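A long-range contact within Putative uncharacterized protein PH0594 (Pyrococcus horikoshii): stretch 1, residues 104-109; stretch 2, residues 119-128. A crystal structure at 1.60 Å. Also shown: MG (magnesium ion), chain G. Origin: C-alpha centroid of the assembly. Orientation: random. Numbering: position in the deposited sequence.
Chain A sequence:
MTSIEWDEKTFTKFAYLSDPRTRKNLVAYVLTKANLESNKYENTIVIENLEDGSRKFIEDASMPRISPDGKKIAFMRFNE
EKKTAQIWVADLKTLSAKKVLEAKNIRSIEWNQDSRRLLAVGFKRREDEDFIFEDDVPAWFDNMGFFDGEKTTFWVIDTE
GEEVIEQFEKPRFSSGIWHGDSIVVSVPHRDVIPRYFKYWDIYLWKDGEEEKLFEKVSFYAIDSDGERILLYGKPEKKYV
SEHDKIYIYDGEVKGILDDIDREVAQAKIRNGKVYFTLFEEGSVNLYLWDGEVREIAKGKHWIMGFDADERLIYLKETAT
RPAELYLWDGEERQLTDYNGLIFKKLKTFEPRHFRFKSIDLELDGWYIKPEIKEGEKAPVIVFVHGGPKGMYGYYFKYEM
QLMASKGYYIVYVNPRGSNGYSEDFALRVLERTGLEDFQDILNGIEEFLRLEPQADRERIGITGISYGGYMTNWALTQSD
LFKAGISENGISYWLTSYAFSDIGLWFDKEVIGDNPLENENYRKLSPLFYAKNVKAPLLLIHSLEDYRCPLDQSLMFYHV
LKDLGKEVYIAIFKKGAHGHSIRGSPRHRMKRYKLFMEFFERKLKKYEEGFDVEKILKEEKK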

ATOM      1  N   LYS A 104      -7.312  22.982   7.801  1.00 31.74           N
ATOM      2  CA  LYS A 104      -6.034  23.519   7.181  1.00 39.65           C
ATOM      3  C   LYS A 104      -5.834  25.096   7.087  1.00 36.90           C
ATOM      4  O   LYS A 104      -6.747  25.912   6.829  1.00 40.07           O
ATOM      5  CB  LYS A 104      -5.603  22.713   5.957  1.00 45.96           C
ATOM      6  CG  LYS A 104      -5.450  23.288   4.566  1.00 43.61           C
ATOM      7  CD  LYS A 104      -4.910  22.078   3.797  1.00 38.68           C
ATOM      8  N   ASN A 105      -4.631  25.439   7.490  1.00 31.57           N
ATOM      9  CA  ASN A 105      -4.098  26.784   7.542  1.00 28.58           C
ATOM     10  C   ASN A 105      -4.789  27.674   8.536  1.00 28.04           C
ATOM     11  O   ASN A 105      -4.919  28.891   8.271  1.00 24.60           O
ATOM     12  CB  ASN A 105      -4.167  27.395   6.154  1.00 25.88           C
ATOM     13  CG  ASN A 105      -3.332  26.594   5.146  1.00 32.86           C
ATOM     14  OD1 ASN A 105      -2.317  25.964   5.498  1.00 32.61           O
ATOM     15  ND2 ASN A 105      -3.763  26.622   3.926  1.00 33.41           N
ATOM     16  N   ILE A 106      -5.214  27.110   9.658  1.00 27.45           N
ATOM     17  CA  ILE A 106      -5.726  27.869  10.774  1.00 28.38           C
ATOM     18  C   ILE A 106      -4.613  28.142  11.683  1.00 26.34           C
ATOM     19  O   ILE A 106      -3.853  27.217  11.952  1.00 32.22           O
ATOM     20  CB  ILE A 106      -6.829  27.055  11.538  1.00 30.94           C
ATOM     21  CG1 ILE A 106      -8.036  26.941  10.616  1.00 35.20           C
ATOM     22  CG2 ILE A 106      -7.165  27.733  12.868  1.00 30.36           C
ATOM     23  CD1 ILE A 106      -8.559  28.279  10.059  1.00 38.65           C
ATOM     24  N   ARG A 107      -4.439  29.385  12.088  1.00 22.76           N
ATOM     25  CA  ARG A 107      -3.366  29.848  12.952  1.00 25.01           C
ATOM     26  C   ARG A 107      -3.825  30.110  14.396  1.00 26.49           C
ATOM     27  O   ARG A 107      -3.013  30.184  15.332  1.00 26.09           O
ATOM     28  CB  ARG A 107      -2.678  31.086  12.411  1.00 28.00           C
ATOM     29  CG  ARG A 107      -1.924  30.873  11.080  1.00 30.59           C
ATOM     30  CD  ARG A 107      -1.025  32.035  10.668  1.00 32.86           C
ATOM     31  NE  ARG A 107      -0.269  31.680   9.436  1.00 32.14           N
ATOM     32  CZ  ARG A 107      -0.141  32.452   8.320  1.00 37.66           C
ATOM     33  NH1 ARG A 107      -0.766  33.606   8.254  1.00 35.30           N
ATOM     34  NH2 ARG A 107       0.625  32.042   7.272  1.00 35.10           N
ATOM     35  N   SER A 108      -5.109  30.429  14.594  1.00 23.22           N
ATOM     36  CA  SER A 108      -5.578  30.836  15.946  1.00 23.24           C
ATOM     37  C   SER A 108      -7.021  30.408  16.106  1.00 20.80           C
ATOM     38  O   SER A 108      -7.770  30.481  15.155  1.00 19.32           O
ATOM     39  CB  SER A 108      -5.500  32.316  16.318  1.00 22.85           C
ATOM     40  OG  SER A 108      -6.236  33.255  15.481  1.00 29.18           O
ATOM     41  N   ILE A 109      -7.384  30.103  17.357  1.00 21.68           N
ATOM     42  CA  ILE A 109      -8.777  29.858  17.761  1.00 17.75           C
ATOM     43  C   ILE A 109      -9.054  30.553  19.075  1.00 16.90           C
ATOM     44  O   ILE A 109      -8.221  30.503  19.956  1.00 16.79           O
ATOM     45  CB  ILE A 109      -9.245  28.355  17.857  1.00 20.95           C
ATOM     46  CG1 ILE A 109      -8.217  27.489  18.620  1.00 25.76           C
ATOM     47  CG2 ILE A 109      -9.407  27.783  16.406  1.00 20.85           C
ATOM     48  CD1 ILE A 109      -8.784  26.093  18.934  1.00 26.39           C
ATOM     49  N   LEU A 119     -13.818  32.085  17.084  1.00 14.70           N
ATOM     50  CA  LEU A 119     -13.201  32.776  15.967  1.00 14.45           C
ATOM     51  C   LEU A 119     -11.958  32.079  15.568  1.00 14.39           C
ATOM     52  O   LEU A 119     -11.067  31.900  16.419  1.00 15.33           O
ATOM     53  CB  LEU A 119     -12.873  34.213  16.358  1.00 14.70           C
ATOM     54  CG  LEU A 119     -12.072  35.086  15.347  1.00 15.61           C
ATOM     55  CD1 LEU A 119     -12.837  35.212  14.006  1.00 15.87           C
ATOM     56  CD2 LEU A 119     -11.608  36.439  15.939  1.00 13.46           C
ATOM     57  N   ALA A 120     -11.827  31.672  14.311  1.00 14.52           N
ATOM     58  CA  ALA A 120     -10.578  31.082  13.783  1.00 15.49           C
ATOM     59  C   ALA A 120     -10.010  32.059  12.789  1.00 16.83           C
ATOM     60  O   ALA A 120     -10.700  32.540  11.862  1.00 17.51           O
ATOM     61  CB  ALA A 120     -10.859  29.751  13.128  1.00 16.76           C
ATOM     62  N   VAL A 121      -8.705  32.261  12.806  1.00 16.09           N
ATOM     63  CA  VAL A 121      -7.991  33.098  11.878  1.00 16.09           C
ATOM     64  C   VAL A 121      -6.968  32.241  11.206  1.00 16.87           C
ATOM     65  O   VAL A 121      -6.278  31.455  11.850  1.00 17.35           O
ATOM     66  CB  VAL A 121      -7.372  34.291  12.587  1.00 18.36           C
ATOM     67  CG1 VAL A 121      -6.596  35.201  11.540  1.00 18.34           C
ATOM     68  CG2 VAL A 121      -8.380  35.056  13.441  1.00 18.57           C
ATOM     69  N   GLY A 122      -6.958  32.308   9.890  1.00 15.34           N
ATOM     70  CA  GLY A 122      -6.079  31.497   9.080  1.00 17.30           C
ATOM     71  C   GLY A 122      -5.649  32.228   7.848  1.00 15.74           C
ATOM     72  O   GLY A 122      -5.562  33.446   7.804  1.00 16.65           O
ATOM     73  N   PHE A 123      -5.299  31.473   6.792  1.00 16.72           N
ATOM     74  CA  PHE A 123      -4.815  32.113   5.581  1.00 16.47           C
ATOM     75  C   PHE A 123      -5.150  31.253   4.350  1.00 18.74           C
ATOM     76  O   PHE A 123      -5.474  30.025   4.523  1.00 20.24           O
ATOM     77  CB  PHE A 123      -3.319  32.371   5.645  1.00 16.48           C
ATOM     78  CG  PHE A 123      -2.486  31.133   5.768  1.00 17.77           C
ATOM     79  CD1 PHE A 123      -2.202  30.553   7.012  1.00 22.40           C
ATOM     80  CD2 PHE A 123      -2.002  30.503   4.628  1.00 20.80           C
ATOM     81  CE1 PHE A 123      -1.386  29.374   7.088  1.00 23.64           C
ATOM     82  CE2 PHE A 123      -1.210  29.360   4.705  1.00 25.46           C
ATOM     83  CZ  PHE A 123      -0.891  28.811   5.925  1.00 26.56           C
ATOM     84  N   LYS A 124      -5.056  31.858   3.156  1.00 19.26           N
ATOM     85  CA  LYS A 124      -5.259  31.164   1.930  1.00 23.38           C
ATOM     86  C   LYS A 124      -4.303  31.735   0.920  1.00 18.78           C
ATOM     87  O   LYS A 124      -4.026  32.930   0.954  1.00 20.95           O
ATOM     88  CB  LYS A 124      -6.705  31.257   1.427  1.00 28.26           C
ATOM     89  CG  LYS A 124      -7.327  32.616   1.168  1.00 40.36           C
ATOM     90  CD  LYS A 124      -8.664  32.413   0.389  1.00 46.41           C
ATOM     91  CE  LYS A 124      -9.727  33.517   0.510  1.00 49.42           C
ATOM     92  NZ  LYS A 124      -9.269  34.848   0.970  1.00 52.34           N
ATOM     93  N   ARG A 125      -3.813  30.875   0.022  1.00 21.98           N
ATOM     94  CA  ARG A 125      -2.775  31.221  -0.957  1.00 20.33           C
ATOM     95  C   ARG A 125      -3.197  30.699  -2.318  1.00 25.00           C
ATOM     96  O   ARG A 125      -4.186  29.960  -2.395  1.00 22.31           O
ATOM     97  CB  ARG A 125      -1.472  30.551  -0.526  1.00 19.39           C
ATOM     98  CG  ARG A 125      -0.937  31.011   0.767  1.00 17.40           C
ATOM     99  CD  ARG A 125       0.404  30.382   1.110  1.00 18.12           C
ATOM    100  NE  ARG A 125       0.925  30.935   2.347  1.00 18.08           N
ATOM    101  CZ  ARG A 125       1.948  30.422   3.052  1.00 21.75           C
ATOM    102  NH1 ARG A 125       2.581  29.290   2.584  1.00 20.80           N
ATOM    103  NH2 ARG A 125       2.332  30.985   4.187  1.00 20.37           N
ATOM    104  N   ARG A 126      -2.457  31.057  -3.368  1.00 22.62           N
ATOM    105  CA  ARG A 126      -2.781  30.691  -4.770  1.00 23.57           C
ATOM    106  C   ARG A 126      -2.626  29.189  -4.961  1.00 25.81           C
ATOM    107  O   ARG A 126      -3.460  28.548  -5.595  1.00 29.95           O
ATOM    108  CB  ARG A 126      -1.922  31.518  -5.734  1.00 23.41           C
ATOM    109  CG  ARG A 126      -2.351  32.946  -5.988  1.00 24.47           C
ATOM    110  CD  ARG A 126      -1.294  33.860  -6.655  1.00 27.49           C
ATOM    111  NE  ARG A 126      -1.956  35.143  -6.919  1.00 30.14           N
ATOM    112  CZ  ARG A 126      -1.470  36.350  -6.618  1.00 36.70           C
ATOM    113  NH1 ARG A 126      -2.185  37.468  -6.920  1.00 38.81           N
ATOM    114  NH2 ARG A 126      -0.278  36.466  -6.027  1.00 29.22           N
ATOM    115  N   GLU A 127      -1.590  28.559  -4.459  1.00 25.36           N
ATOM    116  CA  GLU A 127      -1.423  27.049  -4.461  1.00 23.71           C
ATOM    117  C   GLU A 127      -1.176  26.274  -5.805  1.00 22.69           C
ATOM    118  O   GLU A 127      -1.449  25.095  -5.867  1.00 22.96           O
ATOM    119  CB  GLU A 127      -2.598  26.320  -3.796  1.00 32.86           C
ATOM    120  CG  GLU A 127      -3.014  26.947  -2.462  1.00 33.61           C
ATOM    121  CD  GLU A 127      -2.018  26.778  -1.378  1.00 40.37           C
ATOM    122  OE1 GLU A 127      -0.914  26.342  -1.698  1.00 36.17           O
ATOM    123  OE2 GLU A 127      -2.319  27.070  -0.185  1.00 46.42           O
ATOM    124  N   ASP A 128      -0.697  26.972  -6.766  1.00 21.82           N
ATOM    125  CA  ASP A 128      -0.325  26.288  -8.023  1.00 19.13           C
ATOM    126  C   ASP A 128       0.815  25.282  -7.644  1.00 20.12           C
ATOM    127  O   ASP A 128       1.793  25.661  -6.939  1.00 20.86           O
ATOM    128  CB  ASP A 128       0.123  27.203  -9.102  1.00 20.95           C
ATOM    129  CG  ASP A 128       0.455  26.427 -10.371  1.00 21.07           C
ATOM    130  OD1 ASP A 128      -0.530  26.168 -11.125  1.00 19.43           O
ATOM    131  OD2 ASP A 128       1.652  26.005 -10.624  1.00 18.69           O
TER
HETATM  132 MG    MG G 706       1.037  26.351  -0.949  1.00 43.85          MG
HETATM  133  O   HOH W   1      -3.590  33.937   9.810  1.00 30.70           O
HETATM  134  O   HOH W   2      -8.544  33.278  16.738  1.00 17.69           O
HETATM  135  O   HOH W   3       0.140  26.882   1.021  1.00 36.20           O
HETATM  136  O   HOH W   4       1.468  28.193  -1.658  1.00 22.52           O
HETATM  137  O   HOH W   5       3.001  25.924   0.158  1.00 43.32           O
HETATM  138  O   HOH W   6       0.555  24.122  -0.546  1.00 40.18           O
HETATM  139  O   HOH W   7       1.814  25.606  -2.740  1.00 35.66           O

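Residues 106-109 and 119-124 form two antiparallel strands: their N-to-C directions differ by 167°, their axes approach to 4.4 Å, and together the stretches bury 561 Å². The register is not uniform. Ile106 pairs with Gly122 but Ser108 pairs with Val121, so the count slips by one residue at a beta bulge.

Lys104, modelled only as far as CD, makes no contact. The pairing opens at Asn105, whose backbone O accepts a hydrogen bond from Phe123 N (3.0 Å, with an N-H...O angle of 137°). Its CA-to-CB bond points toward stretch 2, and the side chain lies over one face of the Phe123 ring: Asn105 CB sits 3.6 Å from the ring centroid, 14° off the ring normal, a CH-pi contact.

Ile106 faces Gly122 in a non-hydrogen-bonded pair, the two CA atoms 4.0 Å apart. The absence of a side chain permits this closeness, for an ideal CB on Gly122 would lie 2.3 Å from Asn105 O and 3.0 Å from Ile106 CD1, both clashes. Ile106 CD1 instead reaches Ala120 CB at 4.1 Å, an apolar contact between buried residues.

At Arg107 the bulge shows in the bonding. Val121 O accepts from two successive amides, Arg107 N at 2.8 Å (159°) and Ser108 N at 3.2 Å (142°), and Arg107 takes a psi of -27°, far from the extended values of its neighbours. Its CA-to-CB bond points sideways, yet the extended side chain brings its guanidinium over the ring of Phe123, with Arg107 CZ 3.1 Å from Phe123 CD1. The ring thus lies between Asn105 on one face and Arg107 on the opposite face. Water 1 accepts from Arg107 NH1 (3.2 Å) and donates to Gly122 O (2.9 Å). Arg107 NH2 also comes within 3.7 Å of Arg125 NH2; these like charges are close, but both atoms have hydrogen bonds elsewhere in the structure.

Ser108 completes a hydrogen-bonded pair with Val121: Val121 N donates to Ser108 O at 3.1 Å (158°). Their side chains share a face of the sheet, with Ser108 OG 3.3 Å from Val121 CB. Water 2 links Ser108 OG (2.6 Å) to Leu119 O (2.9 Å), donating to the latter.

Ile109 and Ala120 form the next non-hydrogen-bonded pair. CA-H...O contacts supplement it, from Ala120 CA to Ser108 O (3.2 Å) and from Ile109 CA to Leu119 O (3.3 Å). Ile109 CG2 meets Ala120 CB at 4.1 Å, on the same face as Ile106.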